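Local atomic coordinates of glycerate dehydrogenase (Bacillus sp. 5mfcol3.1, PDB entry 6P2I), a protein that probably reduces acyclic imino acids to amino acids at the expense of NADPH, intercepting imines that a partner oxidase produces. Residues N18-N21 against D25-V28; F29-N34 against I39-S44; E58-I63 against N82-N87; I291-S296 against K301-I306. All blocks are in the same frame, centred on the assembly; numbering follows the deposited sequence.

Interaction 1 (N18-N21 against D25-V28)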
loop_
_atom_site.group_PDB
_atom_site.type_symbol
_atom_site.label_atom_id
_atom_site.label_comp_id
_atom_site.label_asym_id
_atom_site.label_seq_id
_atom_site.Cartn_x
_atom_site.Cartn_y
_atom_site.Cartn_z
ATOM N N ASN A 18 32.448 16.772 -2.987
ATOM C CA ASN A 18 33.464 17.501 -2.232
ATOM C C ASN A 18 34.115 16.605 -1.184
ATOM O O ASN A 18 35.337 16.640 -0.995
ATOM C CB ASN A 18 32.844 18.730 -1.562
ATOM C CG ASN A 18 32.365 19.764 -2.567
ATOM O OD1 ASN A 18 32.866 19.831 -3.688
ATOM N ND2 ASN A 18 31.397 20.587 -2.162
ATOM N N LYS A 19 33.311 15.784 -0.505
ATOM C CA LYS A 19 33.865 14.899 0.515
ATOM C C LYS A 19 34.837 13.887 -0.090
ATOM O O LYS A 19 35.924 13.652 0.453
ATOM C CB LYS A 19 32.728 14.190 1.254
ATOM C CG LYS A 19 33.196 13.129 2.234
ATOM C CD LYS A 19 34.023 13.741 3.343
ATOM C CE LYS A 19 33.151 14.134 4.510
ATOM N NZ LYS A 19 32.611 12.944 5.222
ATOM N N ILE A 20 34.474 13.275 -1.215
ATOM C CA ILE A 20 35.349 12.235 -1.737
ATOM C C ILE A 20 36.647 12.842 -2.263
ATOM O O ILE A 20 37.718 12.226 -2.170
ATOM C CB ILE A 20 34.604 11.410 -2.799
ATOM C CG1 ILE A 20 33.430 10.682 -2.138
ATOM C CG2 ILE A 20 35.541 10.394 -3.452
ATOM C CD1 ILE A 20 32.594 9.860 -3.110
ATOM N N ASN A 21 36.593 14.071 -2.783
ATOM C CA ASN A 21 37.827 14.738 -3.182
ATOM C C ASN A 21 38.733 15.035 -1.987
ATOM O O ASN A 21 39.904 15.366 -2.183
ATOM C CB ASN A 21 37.492 16.025 -3.947
ATOM C CG ASN A 21 37.276 15.778 -5.435
ATOM O OD1 ASN A 21 38.139 15.221 -6.107
ATOM N ND2 ASN A 21 36.116 16.176 -5.947
ATOM N N ASP A 25 41.967 11.922 -5.626
ATOM C CA ASP A 25 41.499 12.469 -6.897
ATOM C C ASP A 25 40.237 11.741 -7.339
ATOM O O ASP A 25 40.295 10.588 -7.776
ATOM C CB ASP A 25 42.602 12.350 -7.945
ATOM C CG ASP A 25 42.204 12.923 -9.298
ATOM O OD1 ASP A 25 41.230 13.687 -9.386
ATOM O OD2 ASP A 25 42.900 12.618 -10.286
ATOM N N PHE A 26 39.102 12.425 -7.263
ATOM C CA PHE A 26 37.803 11.848 -7.575
ATOM C C PHE A 26 37.383 12.264 -8.978
ATOM O O PHE A 26 37.410 13.455 -9.313
ATOM C CB PHE A 26 36.770 12.306 -6.540
ATOM C CG PHE A 26 35.429 11.622 -6.646
ATOM C CD1 PHE A 26 35.327 10.291 -7.020
ATOM C CD2 PHE A 26 34.265 12.317 -6.341
ATOM C CE1 PHE A 26 34.086 9.668 -7.111
ATOM C CE2 PHE A 26 33.021 11.707 -6.413
ATOM C CZ PHE A 26 32.924 10.380 -6.794
ATOM N N GLU A 27 37.028 11.284 -9.806
ATOM C CA GLU A 27 36.537 11.545 -11.154
ATOM C C GLU A 27 35.220 10.814 -11.334
ATOM O O GLU A 27 35.089 9.662 -10.926
ATOM C CB GLU A 27 37.526 11.091 -12.231
ATOM C CG GLU A 27 37.048 11.376 -13.660
ATOM C CD GLU A 27 38.125 11.123 -14.706
ATOM O OE1 GLU A 27 39.042 10.305 -14.458
ATOM O OE2 GLU A 27 38.059 11.760 -15.778
ATOM N N VAL A 28 34.248 11.486 -11.942
ATOM C CA VAL A 28 32.915 10.935 -12.146
ATOM C C VAL A 28 32.591 11.010 -13.626
ATOM O O VAL A 28 32.791 12.055 -14.253
ATOM C CB VAL A 28 31.862 11.704 -11.335
ATOM C CG1 VAL A 28 30.492 11.050 -11.490
ATOM C CG2 VAL A 28 32.268 11.774 -9.883
HETATM O O HOH W 1 35.514 15.545 -8.768
HETATM O O HOH W 2 39.210 15.475 -8.553
#

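Interaction 2 (F29-N34 against I39-S44)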
loop_
_atom_site.group_PDB
_atom_site.type_symbol
_atom_site.label_atom_id
_atom_site.label_comp_id
_atom_site.label_asym_id
_atom_site.label_seq_id
_atom_site.Cartn_x
_atom_site.Cartn_y
_atom_site.Cartn_z
ATOM N N PHE A 29 32.070 9.917 -14.176
ATOM C CA PHE A 29 31.644 9.852 -15.568
ATOM C C PHE A 29 30.128 9.808 -15.627
ATOM O O PHE A 29 29.507 8.925 -15.027
ATOM C CB PHE A 29 32.220 8.627 -16.270
ATOM C CG PHE A 29 33.698 8.716 -16.504
ATOM C CD1 PHE A 29 34.193 9.270 -17.674
ATOM C CD2 PHE A 29 34.590 8.249 -15.555
ATOM C CE1 PHE A 29 35.562 9.358 -17.901
ATOM C CE2 PHE A 29 35.957 8.330 -15.772
ATOM C CZ PHE A 29 36.444 8.886 -16.950
ATOM N N TYR A 30 29.538 10.736 -16.369
ATOM C CA TYR A 30 28.078 10.800 -16.447
ATOM C C TYR A 30 27.572 10.157 -17.732
ATOM O O TYR A 30 26.839 10.755 -18.513
ATOM C CB TYR A 30 27.616 12.245 -16.322
ATOM C CG TYR A 30 27.952 12.853 -14.977
ATOM C CD1 TYR A 30 29.183 13.471 -14.751
ATOM C CD2 TYR A 30 27.047 12.787 -13.931
ATOM C CE1 TYR A 30 29.484 14.022 -13.512
ATOM C CE2 TYR A 30 27.342 13.324 -12.700
ATOM C CZ TYR A 30 28.549 13.944 -12.494
ATOM O OH TYR A 30 28.822 14.481 -11.253
ATOM N N ASP A 31 27.980 8.914 -17.965
ATOM C CA ASP A 31 27.592 8.187 -19.161
ATOM C C ASP A 31 27.556 6.705 -18.827
ATOM O O ASP A 31 27.826 6.297 -17.694
ATOM C CB ASP A 31 28.541 8.484 -20.328
ATOM C CG ASP A 31 29.991 8.081 -20.041
ATOM O OD1 ASP A 31 30.239 7.304 -19.095
ATOM O OD2 ASP A 31 30.888 8.545 -20.775
ATOM N N PHE A 32 27.209 5.903 -19.821
ATOM C CA PHE A 32 27.343 4.457 -19.724
ATOM C C PHE A 32 28.530 4.066 -20.584
ATOM O O PHE A 32 28.476 4.239 -21.813
ATOM C CB PHE A 32 26.078 3.746 -20.200
ATOM C CG PHE A 32 24.848 4.125 -19.425
ATOM C CD1 PHE A 32 24.698 3.741 -18.104
ATOM C CD2 PHE A 32 23.845 4.869 -20.025
ATOM C CE1 PHE A 32 23.571 4.098 -17.390
ATOM C CE2 PHE A 32 22.715 5.235 -19.312
ATOM C CZ PHE A 32 22.578 4.844 -17.998
ATOM N N PRO A 33 29.633 3.601 -20.000
ATOM C CA PRO A 33 30.817 3.304 -20.815
ATOM C C PRO A 33 30.593 2.081 -21.688
ATOM O O PRO A 33 29.920 1.127 -21.292
ATOM C CB PRO A 33 31.916 3.049 -19.774
ATOM C CG PRO A 33 31.162 2.601 -18.549
ATOM C CD PRO A 33 29.875 3.380 -18.564
ATOM N N ASN A 34 31.162 2.120 -22.889
ATOM C CA ASN A 34 31.323 0.888 -23.647
ATOM C C ASN A 34 32.368 0.017 -22.943
ATOM O O ASN A 34 33.038 0.455 -22.005
ATOM C CB ASN A 34 31.677 1.191 -25.112
ATOM C CG ASN A 34 33.025 1.903 -25.289
ATOM O OD1 ASN A 34 34.022 1.539 -24.671
ATOM N ND2 ASN A 34 33.059 2.905 -26.168
ATOM N N ILE A 39 36.980 -0.868 -19.104
ATOM C CA ILE A 39 38.284 -1.426 -18.755
ATOM C C ILE A 39 39.296 -0.309 -18.540
ATOM O O ILE A 39 40.098 -0.351 -17.595
ATOM C CB ILE A 39 38.757 -2.413 -19.838
ATOM C CG1 ILE A 39 37.882 -3.671 -19.817
ATOM C CG2 ILE A 39 40.218 -2.756 -19.631
ATOM C CD1 ILE A 39 38.090 -4.569 -21.018
ATOM N N ASN A 40 39.265 0.717 -19.399
ATOM C CA ASN A 40 40.216 1.814 -19.267
ATOM C C ASN A 40 39.985 2.595 -17.979
ATOM O O ASN A 40 40.946 2.935 -17.274
ATOM C CB ASN A 40 40.129 2.748 -20.473
ATOM C CG ASN A 40 41.266 3.750 -20.509
ATOM O OD1 ASN A 40 41.093 4.920 -20.164
ATOM N ND2 ASN A 40 42.446 3.290 -20.914
ATOM N N ARG A 41 38.724 2.894 -17.657
ATOM C CA ARG A 41 38.443 3.622 -16.425
ATOM C C ARG A 41 38.819 2.791 -15.214
ATOM O O ARG A 41 39.392 3.314 -14.252
ATOM C CB ARG A 41 36.970 4.024 -16.364
ATOM C CG ARG A 41 36.592 5.042 -17.422
ATOM C CD ARG A 41 35.088 5.114 -17.632
ATOM N NE ARG A 41 34.785 5.971 -18.777
ATOM C CZ ARG A 41 33.561 6.380 -19.103
ATOM N NH1 ARG A 41 32.505 6.021 -18.364
ATOM N NH2 ARG A 41 33.393 7.156 -20.169
ATOM N N LEU A 42 38.515 1.490 -15.251
ATOM C CA LEU A 42 38.878 0.624 -14.136
ATOM C C LEU A 42 40.390 0.511 -13.982
ATOM O O LEU A 42 40.888 0.407 -12.856
ATOM C CB LEU A 42 38.248 -0.759 -14.322
ATOM C CG LEU A 42 36.723 -0.750 -14.130
ATOM C CD1 LEU A 42 36.084 -1.990 -14.761
ATOM C CD2 LEU A 42 36.330 -0.629 -12.654
ATOM N N SER A 43 41.129 0.541 -15.085
ATOM C CA SER A 43 42.578 0.396 -15.029
ATOM C C SER A 43 43.313 1.702 -14.748
ATOM O O SER A 43 44.542 1.681 -14.586
ATOM C CB SER A 43 43.098 -0.198 -16.342
ATOM O OG SER A 43 42.523 -1.468 -16.587
ATOM N N SER A 44 42.601 2.826 -14.674
ATOM C CA SER A 44 43.217 4.126 -14.450
ATOM C C SER A 44 42.959 4.648 -13.043
ATOM O O SER A 44 43.190 5.831 -12.770
ATOM C CB SER A 44 42.721 5.125 -15.494
ATOM O OG SER A 44 43.005 4.654 -16.805
#

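Interaction 3 (E58-I63 against N82-N87)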
loop_
_atom_site.group_PDB
_atom_site.type_symbol
_atom_site.label_atom_id
_atom_site.label_comp_id
_atom_site.label_asym_id
_atom_site.label_seq_id
_atom_site.Cartn_x
_atom_site.Cartn_y
_atom_site.Cartn_z
ATOM N N GLU A 58 36.357 -11.760 -18.365
ATOM C CA GLU A 58 37.159 -11.380 -19.526
ATOM C C GLU A 58 37.679 -9.952 -19.393
ATOM O O GLU A 58 38.816 -9.657 -19.788
ATOM C CB GLU A 58 36.331 -11.530 -20.801
ATOM C CG GLU A 58 35.999 -12.973 -21.183
ATOM C CD GLU A 58 34.937 -13.608 -20.288
ATOM O OE1 GLU A 58 34.908 -14.852 -20.201
ATOM O OE2 GLU A 58 34.141 -12.871 -19.663
ATOM N N MET A 59 36.853 -9.056 -18.841
ATOM C CA MET A 59 37.274 -7.685 -18.564
ATOM C C MET A 59 38.310 -7.628 -17.450
ATOM O O MET A 59 39.302 -6.901 -17.554
ATOM C CB MET A 59 36.064 -6.824 -18.183
ATOM C CG MET A 59 35.114 -6.538 -19.323
ATOM S SD MET A 59 33.525 -5.933 -18.754
ATOM C CE MET A 59 34.002 -4.351 -18.052
ATOM N N ILE A 60 38.081 -8.370 -16.364
ATOM C CA ILE A 60 38.960 -8.295 -15.200
ATOM C C ILE A 60 40.361 -8.780 -15.539
ATOM O O ILE A 60 41.354 -8.245 -15.028
ATOM C CB ILE A 60 38.331 -9.089 -14.033
ATOM C CG1 ILE A 60 37.030 -8.418 -13.585
ATOM C CG2 ILE A 60 39.296 -9.219 -12.863
ATOM C CD1 ILE A 60 36.024 -9.366 -12.972
ATOM N N GLU A 61 40.479 -9.770 -16.426
ATOM C CA GLU A 61 41.800 -10.224 -16.841
ATOM C C GLU A 61 42.587 -9.127 -17.548
ATOM O O GLU A 61 43.821 -9.181 -17.565
ATOM C CB GLU A 61 41.659 -11.454 -17.734
ATOM C CG GLU A 61 40.916 -12.594 -17.050
ATOM C CD GLU A 61 40.900 -13.878 -17.855
ATOM O OE1 GLU A 61 40.743 -13.809 -19.092
ATOM O OE2 GLU A 61 41.051 -14.958 -17.243
ATOM N N LYS A 62 41.910 -8.121 -18.102
ATOM C CA LYS A 62 42.569 -7.018 -18.792
ATOM C C LYS A 62 42.784 -5.798 -17.906
ATOM O O LYS A 62 43.375 -4.814 -18.361
ATOM C CB LYS A 62 41.759 -6.619 -20.028
ATOM C CG LYS A 62 41.665 -7.715 -21.087
ATOM C CD LYS A 62 40.606 -7.398 -22.133
ATOM C CE LYS A 62 40.491 -8.521 -23.152
ATOM N NZ LYS A 62 39.335 -8.329 -24.072
ATOM N N ILE A 63 42.328 -5.838 -16.666
ATOM C CA ILE A 63 42.412 -4.705 -15.753
ATOM C C ILE A 63 43.758 -4.715 -15.041
ATOM O O ILE A 63 44.278 -5.773 -14.670
ATOM C CB ILE A 63 41.245 -4.748 -14.747
ATOM C CG1 ILE A 63 39.930 -4.440 -15.463
ATOM C CG2 ILE A 63 41.468 -3.772 -13.585
ATOM C CD1 ILE A 63 38.704 -4.570 -14.587
ATOM N N ASN A 82 34.030 -13.506 -7.908
ATOM C CA ASN A 82 35.050 -14.547 -7.815
ATOM C C ASN A 82 36.262 -14.209 -8.672
ATOM O O ASN A 82 37.404 -14.434 -8.255
ATOM C CB ASN A 82 34.465 -15.898 -8.220
ATOM C CG ASN A 82 33.405 -16.377 -7.255
ATOM O OD1 ASN A 82 33.559 -16.258 -6.039
ATOM N ND2 ASN A 82 32.320 -16.924 -7.791
ATOM N N SER A 83 36.038 -13.661 -9.869
ATOM C CA SER A 83 37.165 -13.287 -10.719
ATOM C C SER A 83 37.938 -12.115 -10.126
ATOM O O SER A 83 39.166 -12.064 -10.225
ATOM C CB SER A 83 36.682 -12.949 -12.129
ATOM O OG SER A 83 37.760 -12.514 -12.946
ATOM N N LEU A 84 37.234 -11.153 -9.515
ATOM C CA LEU A 84 37.933 -10.080 -8.816
ATOM C C LEU A 84 38.778 -10.631 -7.670
ATOM O O LEU A 84 39.920 -10.201 -7.470
ATOM C CB LEU A 84 36.933 -9.048 -8.301
ATOM C CG LEU A 84 36.213 -8.276 -9.404
ATOM C CD1 LEU A 84 35.010 -7.572 -8.847
ATOM C CD2 LEU A 84 37.145 -7.261 -10.032
ATOM N N LYS A 85 38.227 -11.577 -6.902
ATOM C CA LYS A 85 39.002 -12.220 -5.843
ATOM C C LYS A 85 40.250 -12.883 -6.407
ATOM O O LYS A 85 41.349 -12.727 -5.860
ATOM C CB LYS A 85 38.140 -13.246 -5.110
ATOM C CG LYS A 85 38.811 -13.900 -3.906
ATOM C CD LYS A 85 39.113 -12.874 -2.820
ATOM C CE LYS A 85 39.566 -13.547 -1.525
ATOM N NZ LYS A 85 40.700 -14.489 -1.723
ATOM N N ASP A 86 40.105 -13.606 -7.520
ATOM C CA ASP A 86 41.240 -14.279 -8.143
ATOM C C ASP A 86 42.289 -13.306 -8.666
ATOM O O ASP A 86 43.438 -13.710 -8.883
ATOM C CB ASP A 86 40.757 -15.177 -9.286
ATOM C CG ASP A 86 40.141 -16.473 -8.790
ATOM O OD1 ASP A 86 40.494 -16.909 -7.675
ATOM O OD2 ASP A 86 39.318 -17.063 -9.524
ATOM N N ASN A 87 41.925 -12.042 -8.887
ATOM C CA ASN A 87 42.864 -11.029 -9.350
ATOM C C ASN A 87 43.216 -10.028 -8.255
ATOM O O ASN A 87 43.699 -8.929 -8.556
ATOM C CB ASN A 87 42.310 -10.306 -10.578
ATOM C CG ASN A 87 42.473 -11.114 -11.851
ATOM O OD1 ASN A 87 43.413 -10.898 -12.620
ATOM N ND2 ASN A 87 41.552 -12.044 -12.089
#

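Interaction 4 (I291-S296 against K301-I306)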
loop_
_atom_site.group_PDB
_atom_site.type_symbol
_atom_site.label_atom_id
_atom_site.label_comp_id
_atom_site.label_asym_id
_atom_site.label_seq_id
_atom_site.Cartn_x
_atom_site.Cartn_y
_atom_site.Cartn_z
ATOM N N ILE A 291 30.647 6.504 1.355
ATOM C CA ILE A 291 31.732 7.220 2.016
ATOM C C ILE A 291 32.341 6.355 3.109
ATOM O O ILE A 291 33.562 6.353 3.309
ATOM C CB ILE A 291 31.231 8.572 2.556
ATOM C CG1 ILE A 291 30.981 9.529 1.392
ATOM C CG2 ILE A 291 32.215 9.178 3.556
ATOM C CD1 ILE A 291 30.060 10.690 1.726
ATOM N N GLU A 292 31.504 5.607 3.831
ATOM C CA GLU A 292 32.030 4.720 4.859
ATOM C C GLU A 292 32.915 3.644 4.252
ATOM O O GLU A 292 33.948 3.285 4.827
ATOM C CB GLU A 292 30.895 4.079 5.649
ATOM C CG GLU A 292 31.400 3.097 6.675
ATOM C CD GLU A 292 30.289 2.565 7.555
ATOM O OE1 GLU A 292 29.107 2.787 7.209
ATOM O OE2 GLU A 292 30.602 1.931 8.587
ATOM N N ASN A 293 32.535 3.129 3.084
ATOM C CA ASN A 293 33.388 2.165 2.395
ATOM C C ASN A 293 34.758 2.757 2.095
ATOM O O ASN A 293 35.792 2.111 2.319
ATOM C CB ASN A 293 32.715 1.696 1.107
ATOM C CG ASN A 293 31.644 0.657 1.368
ATOM O OD1 ASN A 293 31.699 -0.057 2.370
ATOM N ND2 ASN A 293 30.667 0.563 0.469
ATOM N N ILE A 294 34.786 3.983 1.563
ATOM C CA ILE A 294 36.057 4.605 1.188
ATOM C C ILE A 294 36.907 4.866 2.423
ATOM O O ILE A 294 38.091 4.505 2.476
ATOM C CB ILE A 294 35.802 5.902 0.398
ATOM C CG1 ILE A 294 35.126 5.563 -0.940
ATOM C CG2 ILE A 294 37.100 6.672 0.214
ATOM C CD1 ILE A 294 34.561 6.769 -1.688
ATOM N N GLU A 295 36.319 5.509 3.435
ATOM C CA GLU A 295 37.069 5.832 4.644
ATOM C C GLU A 295 37.628 4.573 5.295
ATOM O O GLU A 295 38.807 4.525 5.672
ATOM C CB GLU A 295 36.172 6.592 5.629
ATOM N N SER A 296 36.794 3.537 5.427
ATOM C CA SER A 296 37.218 2.328 6.127
ATOM C C SER A 296 38.317 1.608 5.362
ATOM O O SER A 296 39.228 1.029 5.964
ATOM C CB SER A 296 36.023 1.397 6.340
ATOM O OG SER A 296 35.049 2.006 7.174
ATOM N N LYS A 301 40.764 -0.971 7.436
ATOM C CA LYS A 301 39.764 -1.762 8.146
ATOM C C LYS A 301 38.511 -1.786 7.282
ATOM O O LYS A 301 37.473 -1.221 7.649
ATOM C CB LYS A 301 39.483 -1.192 9.537
ATOM C CG LYS A 301 40.641 -1.317 10.519
ATOM C CD LYS A 301 40.221 -0.910 11.929
ATOM C CE LYS A 301 38.960 -1.654 12.365
ATOM N NZ LYS A 301 38.923 -1.913 13.837
ATOM N N PRO A 302 38.582 -2.430 6.118
ATOM C CA PRO A 302 37.474 -2.347 5.156
ATOM C C PRO A 302 36.206 -2.963 5.718
ATOM O O PRO A 302 36.245 -3.893 6.528
ATOM C CB PRO A 302 37.981 -3.148 3.950
ATOM C CG PRO A 302 39.438 -3.406 4.211
ATOM C CD PRO A 302 39.633 -3.362 5.680
ATOM N N VAL A 303 35.068 -2.436 5.263
ATOM C CA VAL A 303 33.760 -2.919 5.683
ATOM C C VAL A 303 32.960 -3.332 4.454
ATOM O O VAL A 303 33.309 -3.014 3.313
ATOM C CB VAL A 303 32.984 -1.871 6.506
ATOM C CG1 VAL A 303 33.723 -1.576 7.811
ATOM C CG2 VAL A 303 32.769 -0.607 5.691
ATOM N N ASN A 304 31.882 -4.080 4.707
ATOM C CA ASN A 304 30.945 -4.512 3.665
ATOM C C ASN A 304 31.643 -5.294 2.553
ATOM O O ASN A 304 31.224 -5.255 1.390
ATOM C CB ASN A 304 30.179 -3.318 3.084
ATOM C CG ASN A 304 29.509 -2.479 4.164
ATOM O OD1 ASN A 304 28.939 -3.016 5.113
ATOM N ND2 ASN A 304 29.589 -1.164 4.025
ATOM N N VAL A 305 32.679 -6.047 2.907
ATOM C CA VAL A 305 33.473 -6.770 1.919
ATOM C C VAL A 305 32.698 -7.989 1.440
ATOM O O VAL A 305 32.166 -8.763 2.245
ATOM C CB VAL A 305 34.838 -7.165 2.503
ATOM C CG1 VAL A 305 35.656 -7.947 1.476
ATOM C CG2 VAL A 305 35.614 -5.913 2.919
ATOM N N ILE A 306 32.630 -8.161 0.123
ATOM C CA ILE A 306 31.975 -9.314 -0.480
ATOM C C ILE A 306 33.011 -10.415 -0.649
ATOM O O ILE A 306 34.057 -10.202 -1.271
ATOM C CB ILE A 306 31.338 -8.944 -1.830
ATOM C CG1 ILE A 306 30.432 -7.724 -1.680
ATOM C CG2 ILE A 306 30.579 -10.127 -2.407
ATOM C CD1 ILE A 306 29.336 -7.900 -0.656
HETATM O O HOH W 3 28.135 0.654 5.925
HETATM O O HOH W 4 35.595 -0.510 3.151
#

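Interaction 1 (N18-N21 against D25-V28)
Ile20 of helix 14-23 lies against Phe26 of strand 25-28, inside the beta-alpha-beta crossover that leads from strand 2-5 through the helix to the edge strand of the five-stranded parallel sheet. The apolar part belongs to these two side chains. Phe26 CG is anti to the backbone N (chi1 -172°), which carries the ring against Ile20. Ile20 CG2 stands over one face of the ring, 3.6 Å from its centroid and 19° off the normal, which defines a CH-pi contact. The methyl is offset toward the root of the ring, with Ile20 CG2 and Phe26 CG 3.4 Å apart, while Ile20 CD1 reaches the far end at 3.7 Å from Phe26 CZ. The isoleucine therefore spans the ring lengthwise. Val28 CG2, two residues on, covers the opposite face, so the ring is clamped from both sides. Behind Ile20 stand Leu290 and Ile294 of helix 280-298.

The polar part belongs to Asn21. Its amide plane stands 65° from the ring plane, and Asn21 OD1 accepts from Phe26 N at 3.2 Å. The donor lies above the carbonyl plane, not on a lone pair. Asp25 and Glu27 pair with strand 2-5 through their backbones, whereas the peptide groups of Phe26 turn toward Asn21 and water. A bridging water accepts from Asn21 ND2 at 3.0 Å and donates to Phe26 O at 2.9 Å.

Interaction 2 (F29-N34 against I39-S44)
The guanidinium of Arg41 is held between Phe29 and Pro33 in a beta-alpha unit of the parallel sheet domain, where the loop after strand 25-28 folds over helix 35-43. The tight part is all around this one group. It lies flat on the Phe29 ring, centres 3.7 Å apart and planes at 11°, a stacked cation-pi contact; Arg41 CD continues it as a CH-pi contact over the same face. Pro33 CB closes the opposite face, 3.3 Å from Arg41 NH1. At the edge, Asp31 meets the arginine end-on and nearly coplanar: Arg41 NH1 gives to Asp31 OD1 at 2.7 Å and Arg41 NH2 to Asp31 OD2 at 2.9 Å. Both oxygens use their syn lone pairs. The salt bridge thus fixes the rotation of a group already pressed between two faces, and NH1 has a second acceptor in Ile6 O.

The outer side of the loop is different. Tyr30, Phe32 and Asn34 are exposed, and their CB atoms point away from the helix; Phe32 instead meets Trp52 edge-to-face. Asp31 reaches inward because its CG sits between the backbone N and the carbonyl carbon (chi1 61°), directing both carboxylate oxygens at the guanidinium edge.

Interaction 3 (E58-I63 against N82-N87)
Ile60 projects from helix 57-60 and packs against Ser83, Leu84 and Asn87 of the segment 82-87. The two helices are consecutive connections in the parallel sheet: helix 57-60 lies between strand 47-50 and strand 68-71, and helix 81-86 between strand 68-71 and strand 90-92. Their backbones come closest at Ile60 and Leu84, with CA atoms 6.7 Å apart.

The contacts that cross are van der Waals ones. Ile60 CD1 touches Leu84 CG at 3.7 Å, and the two side chains cross at about a right angle, so that Leu84 CD2 also rests on Ile60 CG1. The other branch, Ile60 CG2, lies anti to the backbone N (CG1 at chi1 -65°) and is thereby turned to Asn87, where it lies 3.7 Å from Asn87 ND2. Ser83 OG is tucked between the branches, 3.6 Å from both Ile60 CD1 and Ile60 CG2.

The polar bonds nearby do not run between the two segments. Asn87 ND2 donates to Ser83 O at 3.0 Å with an N-H...O angle of 167°, the acceptor lying in the amide plane, and this holds the amide steady beside the methyl. Ser83 N gives to Asp80 OD2, just before the helix. Ile63 N closes a type I turn on Ile60 O.

Asn87 ND2 is bonded to Ser83 O and Ser83 OG meets Ile60 by contact alone, so close fit rather than directed bonding joins the two segments.

Interaction 4 (I291-S296 against K301-I306)
Asn293 OD1 accepts from Asn304 ND2 at 2.9 Å, a bond between two side-chain amides whose planes stand 79° apart. The N-H...O angle is 151°, and the donor is tilted from the carbonyl plane. Both amides have further partners. Asn293 ND2 gives to Asn93 O, and Asn304 ND2 also gives to a water, which in turn donates to Glu292 OE1 at 2.7 Å. Val303 O, 3.5 Å from Asn293 OD1, is likewise an acceptor, so these two oxygens do not bond; Val303 O accepts from Ser92 OG.

In D-2-hydroxyacid dehydrogenase-like proteins the last long helix brings the chain back from the nucleotide-binding domain to the other domain, and here helix 280-298 and the tail after it pack on the sheet that ends in strand 90-92. The tail runs beside this strand: Asn304 pairs with Asn93 and Ile306 with Val91 through the backbone.

Near the end of the helix Ser296 O accepts from Lys301 N at 2.9 Å, nearly in line with the carbonyl, where the chain turns back. Ser296 OG, anti to the carbonyl carbon and beside the backbone N (chi1 -63°), is turned back to the helix and donates to Glu292 O at 2.9 Å, from the face opposite to that used by Ser296 N. Val303 CG2 packs against this hydroxyl, 3.8 Å from Ser296 OG. One more water links the segments, giving to Asn293 O at 2.8 Å and accepting from Val303 N at 2.9 Å.

In the fold
All four contacts belong to the domain built on the five-stranded parallel sheet. Interaction 3 is buried and held by van der Waals packing of one isoleucine, interactions 1 and 2 are partly buried, and interaction 4 lies at the surface, where side-chain amides, waters and a backbone bond join the segments. Interactions 1 and 2 follow each other along the chain: strand 25-28 runs straight into the loop of 29-34, and ring packing gives way to a salt-bridged guanidinium stacked on a ring. Packing contacts link interactions 1 and 4, where helices 14-23 and 280-298 meet with Ile20 CD1 3.9 Å from Ile294 CD1, and interactions 2 and 3, with Leu42 CD1 3.7 Å from Ile63 CD1.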